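Long-range contacts in 2-oxo-1,2-dihydroquinoline 8-monooxygenase, oxygenase component (Pseudomonas putida, PDB 1Z02), which hydroxylates 2-oxo-1,2-dihydroquinoline at carbon 8 as the oxygenase component, carrying a Rieske [2Fe-2S] cluster and a mononuclear iron: residues Leu48-Glu52 with Val198-His202; Val141-Asn145 with Val191-Ala196; His311-Trp317 with Tyr328-Arg334. All coordinates share one frame; numbering follows the deposited sequence.

Contact 1: residues Leu48-Glu52 with Val198-His202; sequences LFTHE and VHGMH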
loop_
_atom_site.group_PDB
_atom_site.type_symbol
_atom_site.label_atom_id
_atom_site.label_comp_id
_atom_site.label_asym_id
_atom_site.label_seq_id
_atom_site.Cartn_x
_atom_site.Cartn_y
_atom_site.Cartn_z
ATOM N N LEU A 48 -15.854 23.184 -3.956
ATOM C CA LEU A 48 -14.696 23.956 -4.399
ATOM C C LEU A 48 -14.944 25.429 -4.150
ATOM O O LEU A 48 -16.088 25.847 -4.008
ATOM C CB LEU A 48 -14.480 23.763 -5.909
ATOM C CG LEU A 48 -14.101 22.394 -6.475
ATOM C CD1 LEU A 48 -14.293 22.394 -7.979
ATOM C CD2 LEU A 48 -12.665 22.070 -6.113
ATOM N N PHE A 49 -13.871 26.206 -4.073
ATOM C CA PHE A 49 -14.007 27.645 -3.923
ATOM C C PHE A 49 -14.317 28.110 -5.339
ATOM O O PHE A 49 -13.924 27.465 -6.312
ATOM C CB PHE A 49 -12.695 28.288 -3.464
ATOM C CG PHE A 49 -12.419 28.138 -1.993
ATOM C CD1 PHE A 49 -11.322 27.400 -1.553
ATOM C CD2 PHE A 49 -13.243 28.751 -1.048
ATOM C CE1 PHE A 49 -11.046 27.268 -0.186
ATOM C CE2 PHE A 49 -12.979 28.626 0.325
ATOM C CZ PHE A 49 -11.875 27.882 0.753
ATOM N N THR A 50 -15.023 29.220 -5.465
ATOM C CA THR A 50 -15.361 29.742 -6.774
ATOM C C THR A 50 -14.118 29.920 -7.646
ATOM O O THR A 50 -14.148 29.630 -8.844
ATOM C CB THR A 50 -16.110 31.087 -6.627
ATOM O OG1 THR A 50 -17.405 30.847 -6.053
ATOM C CG2 THR A 50 -16.271 31.774 -7.969
ATOM N N HIS A 51 -13.022 30.374 -7.045
ATOM C CA HIS A 51 -11.797 30.593 -7.805
ATOM C C HIS A 51 -11.178 29.302 -8.337
ATOM O O HIS A 51 -10.271 29.336 -9.169
ATOM C CB HIS A 51 -10.778 31.391 -6.973
ATOM C CG HIS A 51 -10.289 30.685 -5.748
ATOM N ND1 HIS A 51 -9.424 29.610 -5.799
ATOM C CD2 HIS A 51 -10.507 30.928 -4.434
ATOM C CE1 HIS A 51 -9.130 29.226 -4.570
ATOM N NE2 HIS A 51 -9.775 30.010 -3.722
ATOM N N GLU A 52 -11.681 28.160 -7.879
ATOM C CA GLU A 52 -11.159 26.883 -8.346
ATOM C C GLU A 52 -11.904 26.380 -9.578
ATOM O O GLU A 52 -11.588 25.311 -10.100
ATOM C CB GLU A 52 -11.253 25.840 -7.239
ATOM C CG GLU A 52 -10.272 26.042 -6.114
ATOM C CD GLU A 52 -10.390 24.976 -5.040
ATOM O OE1 GLU A 52 -11.383 25.002 -4.289
ATOM O OE2 GLU A 52 -9.492 24.108 -4.951
ATOM N N VAL A 198 -15.647 35.434 1.878
ATOM C CA VAL A 198 -15.005 34.221 2.372
ATOM C C VAL A 198 -13.530 34.104 1.981
ATOM O O VAL A 198 -13.170 34.283 0.818
ATOM C CB VAL A 198 -15.724 32.951 1.837
ATOM C CG1 VAL A 198 -14.984 31.711 2.281
ATOM C CG2 VAL A 198 -17.156 32.903 2.330
ATOM N N HIS A 199 -12.682 33.814 2.963
ATOM C CA HIS A 199 -11.254 33.613 2.729
ATOM C C HIS A 199 -10.923 32.336 3.474
ATOM O O HIS A 199 -11.380 32.137 4.600
ATOM C CB HIS A 199 -10.408 34.758 3.296
ATOM C CG HIS A 199 -10.505 36.035 2.516
ATOM N ND1 HIS A 199 -10.273 36.097 1.161
ATOM C CD2 HIS A 199 -10.802 37.295 2.910
ATOM C CE1 HIS A 199 -10.425 37.346 0.749
ATOM N NE2 HIS A 199 -10.744 38.090 1.789
ATOM N N GLY A 200 -10.146 31.458 2.855
ATOM C CA GLY A 200 -9.813 30.227 3.537
ATOM C C GLY A 200 -9.111 29.196 2.688
ATOM O O GLY A 200 -8.514 29.506 1.652
ATOM N N MET A 201 -9.201 27.945 3.121
ATOM C CA MET A 201 -8.536 26.864 2.412
ATOM C C MET A 201 -9.128 25.521 2.794
ATOM O O MET A 201 -9.884 25.413 3.764
ATOM C CB MET A 201 -7.070 26.852 2.812
ATOM C CG MET A 201 -6.901 26.566 4.307
ATOM S SD MET A 201 -5.232 26.832 4.895
ATOM C CE MET A 201 -5.418 26.547 6.568
ATOM N N HIS A 202 -8.785 24.502 2.013
ATOM C CA HIS A 202 -9.206 23.143 2.314
ATOM C C HIS A 202 -8.030 22.222 1.991
ATOM O O HIS A 202 -7.357 22.378 0.968
ATOM C CB HIS A 202 -10.499 22.763 1.571
ATOM C CG HIS A 202 -10.395 22.762 0.083
ATOM N ND1 HIS A 202 -9.814 21.729 -0.625
ATOM C CD2 HIS A 202 -10.870 23.625 -0.844
ATOM C CE1 HIS A 202 -9.942 21.956 -1.917
ATOM N NE2 HIS A 202 -10.582 23.103 -2.078
HETATM O O HOH W 1 -9.608 30.695 -1.238
#

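Contact 2: residues Val141-Asn145 with Val191-Ala196; sequences VHEVN and VLDDNA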
loop_
_atom_site.group_PDB
_atom_site.type_symbol
_atom_site.label_atom_id
_atom_site.label_comp_id
_atom_site.label_asym_id
_atom_site.label_seq_id
_atom_site.Cartn_x
_atom_site.Cartn_y
_atom_site.Cartn_z
ATOM N N VAL A 141 -26.396 22.009 -7.289
ATOM C CA VAL A 141 -25.334 22.924 -6.917
ATOM C C VAL A 141 -25.893 24.244 -6.429
ATOM O O VAL A 141 -26.865 24.765 -6.975
ATOM C CB VAL A 141 -24.410 23.233 -8.115
ATOM C CG1 VAL A 141 -23.383 24.289 -7.732
ATOM C CG2 VAL A 141 -23.710 21.959 -8.575
ATOM N N HIS A 142 -25.262 24.779 -5.394
ATOM C CA HIS A 142 -25.648 26.063 -4.848
ATOM C C HIS A 142 -24.370 26.847 -4.556
ATOM O O HIS A 142 -23.690 26.603 -3.558
ATOM C CB HIS A 142 -26.470 25.887 -3.575
ATOM C CG HIS A 142 -27.005 27.174 -3.033
ATOM N ND1 HIS A 142 -28.140 27.251 -2.268
ATOM C CD2 HIS A 142 -26.557 28.442 -3.140
ATOM C CE1 HIS A 142 -28.369 28.505 -1.929
ATOM N NE2 HIS A 142 -27.419 29.250 -2.446
ATOM N N GLU A 143 -24.052 27.783 -5.443
ATOM C CA GLU A 143 -22.862 28.616 -5.304
ATOM C C GLU A 143 -23.242 29.956 -4.674
ATOM O O GLU A 143 -24.220 30.588 -5.085
ATOM C CB GLU A 143 -22.232 28.849 -6.680
ATOM C CG GLU A 143 -20.917 29.627 -6.647
ATOM C CD GLU A 143 -20.308 29.773 -8.015
ATOM O OE1 GLU A 143 -19.125 30.153 -8.111
ATOM O OE2 GLU A 143 -21.016 29.509 -9.001
ATOM N N VAL A 144 -22.466 30.389 -3.687
ATOM C CA VAL A 144 -22.744 31.643 -3.002
ATOM C C VAL A 144 -21.495 32.221 -2.329
ATOM O O VAL A 144 -20.757 31.511 -1.642
ATOM C CB VAL A 144 -23.856 31.448 -1.935
ATOM C CG1 VAL A 144 -23.368 30.514 -0.834
ATOM C CG2 VAL A 144 -24.267 32.786 -1.344
ATOM N N ASN A 145 -21.269 33.514 -2.552
ATOM C CA ASN A 145 -20.140 34.250 -1.985
ATOM C C ASN A 145 -18.785 33.534 -1.979
ATOM O O ASN A 145 -18.116 33.445 -0.942
ATOM C CB ASN A 145 -20.488 34.723 -0.568
ATOM C CG ASN A 145 -21.617 35.741 -0.559
ATOM O OD1 ASN A 145 -21.648 36.641 -1.395
ATOM N ND2 ASN A 145 -22.544 35.606 0.387
ATOM N N VAL A 191 -22.426 32.492 5.317
ATOM C CA VAL A 191 -21.905 32.614 3.960
ATOM C C VAL A 191 -23.082 32.943 3.029
ATOM O O VAL A 191 -22.896 33.279 1.858
ATOM C CB VAL A 191 -21.191 31.320 3.446
ATOM C CG1 VAL A 191 -20.178 30.865 4.425
ATOM C CG2 VAL A 191 -22.177 30.268 3.090
ATOM N N LEU A 192 -24.299 32.867 3.570
ATOM C CA LEU A 192 -25.510 33.170 2.804
ATOM C C LEU A 192 -25.846 34.659 2.832
ATOM O O LEU A 192 -26.633 35.137 2.017
ATOM C CB LEU A 192 -26.710 32.377 3.348
ATOM C CG LEU A 192 -26.716 30.852 3.198
ATOM C CD1 LEU A 192 -27.956 30.295 3.865
ATOM C CD2 LEU A 192 -26.694 30.471 1.723
ATOM N N ASP A 193 -25.240 35.388 3.767
ATOM C CA ASP A 193 -25.490 36.820 3.914
ATOM C C ASP A 193 -24.965 37.662 2.755
ATOM O O ASP A 193 -23.938 37.349 2.146
ATOM C CB ASP A 193 -24.884 37.334 5.228
ATOM C CG ASP A 193 -25.635 36.848 6.446
ATOM O OD1 ASP A 193 -25.097 36.965 7.563
ATOM O OD2 ASP A 193 -26.770 36.363 6.288
ATOM N N ASP A 194 -25.681 38.740 2.448
ATOM C CA ASP A 194 -25.259 39.626 1.377
ATOM C C ASP A 194 -23.937 40.282 1.774
ATOM O O ASP A 194 -23.735 40.639 2.937
ATOM C CB ASP A 194 -26.323 40.699 1.120
ATOM C CG ASP A 194 -27.504 40.175 0.311
ATOM O OD1 ASP A 194 -28.461 40.947 0.083
ATOM O OD2 ASP A 194 -27.472 38.998 -0.106
ATOM N N ASN A 195 -23.043 40.432 0.803
ATOM C CA ASN A 195 -21.741 41.047 1.043
ATOM C C ASN A 195 -20.828 40.257 1.974
ATOM O O ASN A 195 -19.791 40.772 2.399
ATOM C CB ASN A 195 -21.923 42.466 1.590
ATOM C CG ASN A 195 -22.463 43.421 0.546
ATOM O OD1 ASN A 195 -23.028 44.468 0.875
ATOM N ND2 ASN A 195 -22.280 43.074 -0.724
ATOM N N ALA A 196 -21.206 39.023 2.303
ATOM C CA ALA A 196 -20.357 38.196 3.160
ATOM C C ALA A 196 -19.169 37.781 2.304
ATOM O O ALA A 196 -19.348 37.324 1.178
ATOM C CB ALA A 196 -21.122 36.954 3.651
HETATM O O HOH W 2 -23.486 39.018 -2.073
#

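Contact 3: residues His311-Trp317 with Tyr328-Arg334; sequences HVVQYEW and YWEILVR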
loop_
_atom_site.group_PDB
_atom_site.type_symbol
_atom_site.label_atom_id
_atom_site.label_comp_id
_atom_site.label_asym_id
_atom_site.label_seq_id
_atom_site.Cartn_x
_atom_site.Cartn_y
_atom_site.Cartn_z
ATOM N N HIS A 311 -17.088 40.296 14.558
ATOM C CA HIS A 311 -17.626 40.408 13.201
ATOM C C HIS A 311 -17.020 39.405 12.228
ATOM O O HIS A 311 -17.368 39.380 11.047
ATOM C CB HIS A 311 -17.444 41.826 12.655
ATOM C CG HIS A 311 -18.125 42.876 13.474
ATOM N ND1 HIS A 311 -17.479 43.581 14.465
ATOM C CD2 HIS A 311 -19.406 43.318 13.470
ATOM C CE1 HIS A 311 -18.333 44.413 15.036
ATOM N NE2 HIS A 311 -19.507 44.273 14.450
ATOM N N VAL A 312 -16.103 38.583 12.728
ATOM C CA VAL A 312 -15.470 37.547 11.916
ATOM C C VAL A 312 -15.879 36.218 12.534
ATOM O O VAL A 312 -15.975 36.114 13.754
ATOM C CB VAL A 312 -13.927 37.649 11.951
ATOM C CG1 VAL A 312 -13.316 36.547 11.106
ATOM C CG2 VAL A 312 -13.477 39.010 11.444
ATOM N N VAL A 313 -16.119 35.211 11.698
ATOM C CA VAL A 313 -16.521 33.884 12.178
ATOM C C VAL A 313 -15.789 32.786 11.405
ATOM O O VAL A 313 -15.501 32.943 10.213
ATOM C CB VAL A 313 -18.051 33.676 12.029
ATOM C CG1 VAL A 313 -18.459 33.818 10.574
ATOM C CG2 VAL A 313 -18.446 32.303 12.544
ATOM N N GLN A 314 -15.470 31.684 12.088
ATOM C CA GLN A 314 -14.784 30.570 11.443
ATOM C C GLN A 314 -15.690 29.359 11.280
ATOM O O GLN A 314 -16.351 28.930 12.228
ATOM C CB GLN A 314 -13.534 30.154 12.227
ATOM C CG GLN A 314 -12.714 29.070 11.507
ATOM C CD GLN A 314 -11.333 28.855 12.115
ATOM O OE1 GLN A 314 -10.674 29.807 12.526
ATOM N NE2 GLN A 314 -10.885 27.605 12.156
ATOM N N TYR A 315 -15.717 28.824 10.062
ATOM C CA TYR A 315 -16.527 27.652 9.738
ATOM C C TYR A 315 -15.618 26.538 9.256
ATOM O O TYR A 315 -14.642 26.793 8.553
ATOM C CB TYR A 315 -17.523 27.970 8.617
ATOM C CG TYR A 315 -18.612 28.940 8.999
ATOM C CD1 TYR A 315 -18.679 30.205 8.415
ATOM C CD2 TYR A 315 -19.592 28.584 9.925
ATOM C CE1 TYR A 315 -19.699 31.092 8.737
ATOM C CE2 TYR A 315 -20.616 29.460 10.255
ATOM C CZ TYR A 315 -20.663 30.715 9.655
ATOM O OH TYR A 315 -21.667 31.594 9.989
ATOM N N GLU A 316 -15.940 25.305 9.630
ATOM C CA GLU A 316 -15.150 24.162 9.197
ATOM C C GLU A 316 -16.026 23.000 8.752
ATOM O O GLU A 316 -17.138 22.803 9.247
ATOM C CB GLU A 316 -14.221 23.666 10.307
ATOM C CG GLU A 316 -13.288 24.708 10.874
ATOM C CD GLU A 316 -12.221 24.099 11.759
ATOM O OE1 GLU A 316 -12.489 23.053 12.393
ATOM O OE2 GLU A 316 -11.111 24.669 11.833
ATOM N N TRP A 317 -15.505 22.247 7.794
ATOM C CA TRP A 317 -16.166 21.065 7.264
ATOM C C TRP A 317 -15.090 19.983 7.297
ATOM O O TRP A 317 -13.901 20.292 7.258
ATOM C CB TRP A 317 -16.608 21.294 5.818
ATOM C CG TRP A 317 -17.860 22.102 5.661
ATOM C CD1 TRP A 317 -19.133 21.621 5.565
ATOM C CD2 TRP A 317 -17.959 23.531 5.555
ATOM N NE1 TRP A 317 -20.021 22.658 5.400
ATOM C CE2 TRP A 317 -19.327 23.839 5.392
ATOM C CE3 TRP A 317 -17.024 24.576 5.579
ATOM C CZ2 TRP A 317 -19.789 25.157 5.256
ATOM C CZ3 TRP A 317 -17.480 25.890 5.442
ATOM C CH2 TRP A 317 -18.854 26.167 5.282
ATOM N N TYR A 328 -10.516 18.735 4.796
ATOM C CA TYR A 328 -10.714 19.673 5.896
ATOM C C TYR A 328 -10.771 21.135 5.434
ATOM O O TYR A 328 -9.780 21.698 4.960
ATOM C CB TYR A 328 -9.594 19.454 6.915
ATOM C CG TYR A 328 -9.489 20.478 8.023
ATOM C CD1 TYR A 328 -10.604 20.839 8.790
ATOM C CD2 TYR A 328 -8.252 21.029 8.359
ATOM C CE1 TYR A 328 -10.480 21.722 9.871
ATOM C CE2 TYR A 328 -8.118 21.905 9.434
ATOM C CZ TYR A 328 -9.231 22.246 10.190
ATOM O OH TYR A 328 -9.064 23.085 11.270
ATOM N N TRP A 329 -11.950 21.738 5.570
ATOM C CA TRP A 329 -12.159 23.127 5.179
ATOM C C TRP A 329 -12.063 24.068 6.371
ATOM O O TRP A 329 -12.551 23.756 7.458
ATOM C CB TRP A 329 -13.536 23.303 4.533
ATOM C CG TRP A 329 -13.682 22.661 3.187
ATOM C CD1 TRP A 329 -13.634 21.323 2.896
ATOM C CD2 TRP A 329 -13.932 23.332 1.945
ATOM N NE1 TRP A 329 -13.843 21.127 1.550
ATOM C CE2 TRP A 329 -14.027 22.343 0.943
ATOM C CE3 TRP A 329 -14.083 24.679 1.581
ATOM C CZ2 TRP A 329 -14.271 22.655 -0.400
ATOM C CZ3 TRP A 329 -14.325 24.990 0.248
ATOM C CH2 TRP A 329 -14.416 23.981 -0.725
ATOM N N GLU A 330 -11.420 25.214 6.154
ATOM C CA GLU A 330 -11.280 26.254 7.173
ATOM C C GLU A 330 -11.537 27.586 6.490
ATOM O O GLU A 330 -10.745 27.998 5.653
ATOM C CB GLU A 330 -9.864 26.325 7.734
ATOM C CG GLU A 330 -9.374 25.132 8.480
ATOM C CD GLU A 330 -7.945 25.323 8.903
ATOM O OE1 GLU A 330 -7.686 26.181 9.775
ATOM O OE2 GLU A 330 -7.073 24.631 8.345
ATOM N N ILE A 331 -12.636 28.254 6.820
ATOM C CA ILE A 331 -12.885 29.557 6.225
ATOM C C ILE A 331 -13.249 30.594 7.274
ATOM O O ILE A 331 -13.789 30.271 8.339
ATOM C CB ILE A 331 -14.024 29.526 5.147
ATOM C CG1 ILE A 331 -15.378 29.252 5.810
ATOM C CG2 ILE A 331 -13.694 28.502 4.070
ATOM C CD1 ILE A 331 -16.561 29.451 4.904
ATOM N N LEU A 332 -12.929 31.844 6.961
ATOM C CA LEU A 332 -13.234 32.975 7.827
ATOM C C LEU A 332 -14.161 33.847 7.008
ATOM O O LEU A 332 -13.890 34.133 5.841
ATOM C CB LEU A 332 -11.963 33.751 8.192
ATOM C CG LEU A 332 -10.979 32.998 9.084
ATOM C CD1 LEU A 332 -9.737 33.823 9.307
ATOM C CD2 LEU A 332 -11.660 32.658 10.397
ATOM N N VAL A 333 -15.261 34.257 7.623
ATOM C CA VAL A 333 -16.249 35.077 6.945
ATOM C C VAL A 333 -16.435 36.409 7.658
ATOM O O VAL A 333 -16.425 36.472 8.888
ATOM C CB VAL A 333 -17.615 34.343 6.890
ATOM C CG1 VAL A 333 -18.615 35.164 6.088
ATOM C CG2 VAL A 333 -17.448 32.957 6.260
ATOM N N ARG A 334 -16.572 37.471 6.873
ATOM C CA ARG A 334 -16.808 38.810 7.406
ATOM C C ARG A 334 -17.571 39.600 6.352
ATOM O O ARG A 334 -17.190 39.606 5.183
ATOM C CB ARG A 334 -15.499 39.534 7.723
ATOM C CG ARG A 334 -15.738 40.873 8.408
ATOM C CD ARG A 334 -14.497 41.738 8.522
ATOM N NE ARG A 334 -14.812 42.992 9.207
ATOM C CZ ARG A 334 -14.380 43.307 10.425
ATOM N NH1 ARG A 334 -14.720 44.466 10.973
ATOM N NH2 ARG A 334 -13.599 42.471 11.095
#

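Contact 1: residues Leu48-Glu52 with Val198-His202
Glu52 OE1 is gripped by two donors on its two lone pairs: the ring of His202 uses the syn pair and the backbone N of Phe49 the anti pair. This His-carboxylate hydrogen bond joins the Rieske domain to the catalytic domain, between strand 43-49 with its following 3-10 turn and strand 196-206, each an edge strand of its own antiparallel sheet within the chain. His202 NE2 to Glu52 OE1 measures 3.0 Å at 158°, with the oxygen almost in the imidazole plane; NE2 to Glu52 OE2 is a weak second bond. The grip from Phe49 N to Glu52 OE1, 2.8 Å and nearly straight, fixes the carboxylate, whose OE2 also meets Lys438. On its far side His202 ND1 is hydrogen-bonded to Glu327, and two carboxylate partners would probably stabilise a doubly protonated ring.

Phe49, with CG anti to its carbonyl carbon (chi1 -79°), lays its ring against strand 196-206. CZ comes within 3.6 Å of Gly200 C, while CE1 passes His202 CD2 at 3.7 Å; the two rings are near parallel but slid apart, centroids 5.7 Å from each other. Val198 CG1 meets the ring edge at CE2. A water sits over the centre of one Phe49 face. Its oxygen is 2.6 Å from His51 NE2 and donates a weak bond to Gly200 O.

Contact 2: residues Val141-Asn145 with Val191-Ala196
Hydrogen bonding centres on the Asn145 side-chain amide, whose ND2 donates to Val191 O at 2.8 Å (158°). The carbonyl lies close to the amide plane, but the nitrogen stands above the carbonyl plane of Val191, not on a lone pair. A second, weak bond runs from Asn145 ND2 to Asp193 O, bent to 127°. That same Asp193 O accepts Ala196 N at 3.2 Å, closing the type II beta turn from Asp193 to Ala196, so one amide reaches both the approach to the turn and its first carbonyl.

A water extends the grip: it donates to Asn145 OD1 and accepts from Asn195 N. With CG anti to its carbonyl carbon (chi1 -65°), Asn145 directs the amide from the end of strand 141-144, an edge of a three-stranded antiparallel sheet, into the loop that leads to strand 196-206 of the catalytic domain. An alanine here is likely to leave Val191 O without this donor and to remove the weak side-chain link to Asp193 O.

Apolar packing lies beside the amide. Val144 CG1 touches Val191 CG2 at 4.1 Å, the two side chains crossing at about a right angle, and Leu192 CD2 at 4.2 Å; Leu192 also packs on Ala166 and Leu169.

Contact 3: residues His311-Trp317 with Tyr328-Arg334
Val313, Tyr315 and Trp317 pair with Val333, Ile331 and Trp329 as the hydrogen-bonded positions of an antiparallel beta hairpin, formed by strands 313-320 and 325-335 inside the seven-stranded sheet of the Bet v 1-like catalytic domain. The axes of the short strand segments approach to 4.7 Å, their N-to-C directions 167° apart. Backbone bonds come in reciprocal pairs, such as Val333 N to Val313 O at 2.9 Å and Ile331 N to Tyr315 O; of the last pair, Trp317 N to Trp329 O is weak. CA-H...O contacts fill in between them, for example Gln314 CA to Ile331 O.

Apolar contacts cover the face that carries Tyr315, Trp317 and Ile331. Ile331 CD1 meets the edge of the Trp317 indole at CZ3, 3.7 Å away, and Val333 CG2 touches the edge of the Tyr315 ring at CD1. Val313 CG2 lies over one face of that same ring, toward the rim; the ring's hydroxyl bonds to Pro189 O.

Polar groups gather on the face of Gln314, Glu316 and Glu330, where the Tyr328 hydroxyl reaches Glu316. Glu316 OE2 receives Tyr328 OH at 2.6 Å and Gln314 NE2 at 3.0 Å, from opposite faces of the carboxylate plane, which stands at 89° to the tyrosine ring. Gln314 reaches it with CG anti to the backbone N (chi1 -175°), and also bonds Asn362. Glu330 OE2 is paired with Arg203. This network borders the metal site: the Tyr328 side chain is about 7 Å from the bound iron and about 5 Å from the side chain of Asp365, a ligand of that iron.

At the opposite end of the hairpin, the Arg334 guanidinium has His311 CB over the centre of one face, Arg334 CZ to His311 CB measuring 4.1 Å.

How the contacts relate
The three contacts cluster with centres 11 to 13 Å apart. Contacts 1 and 2 connect the three-stranded sheet of strands 43-49, 147-152 and 141-144 to the catalytic domain; contact 3 lies within that domain's seven-stranded sheet. In chain order contact 2 falls between the two segments of contact 1, and contact 3 follows both. Strand 196-206 adjoins strand 325-335, so contacts 1 and 3 share hydrogen bonds, as from Leu332 N to His199 O, while Val191 of contact 2 packs on Ile331 and Val333. Interdomain contacts thus reach the Ile331 face of the hairpin, while the face of Gln314 and Glu316 meets Tyr328, whose side chain lies near the iron site.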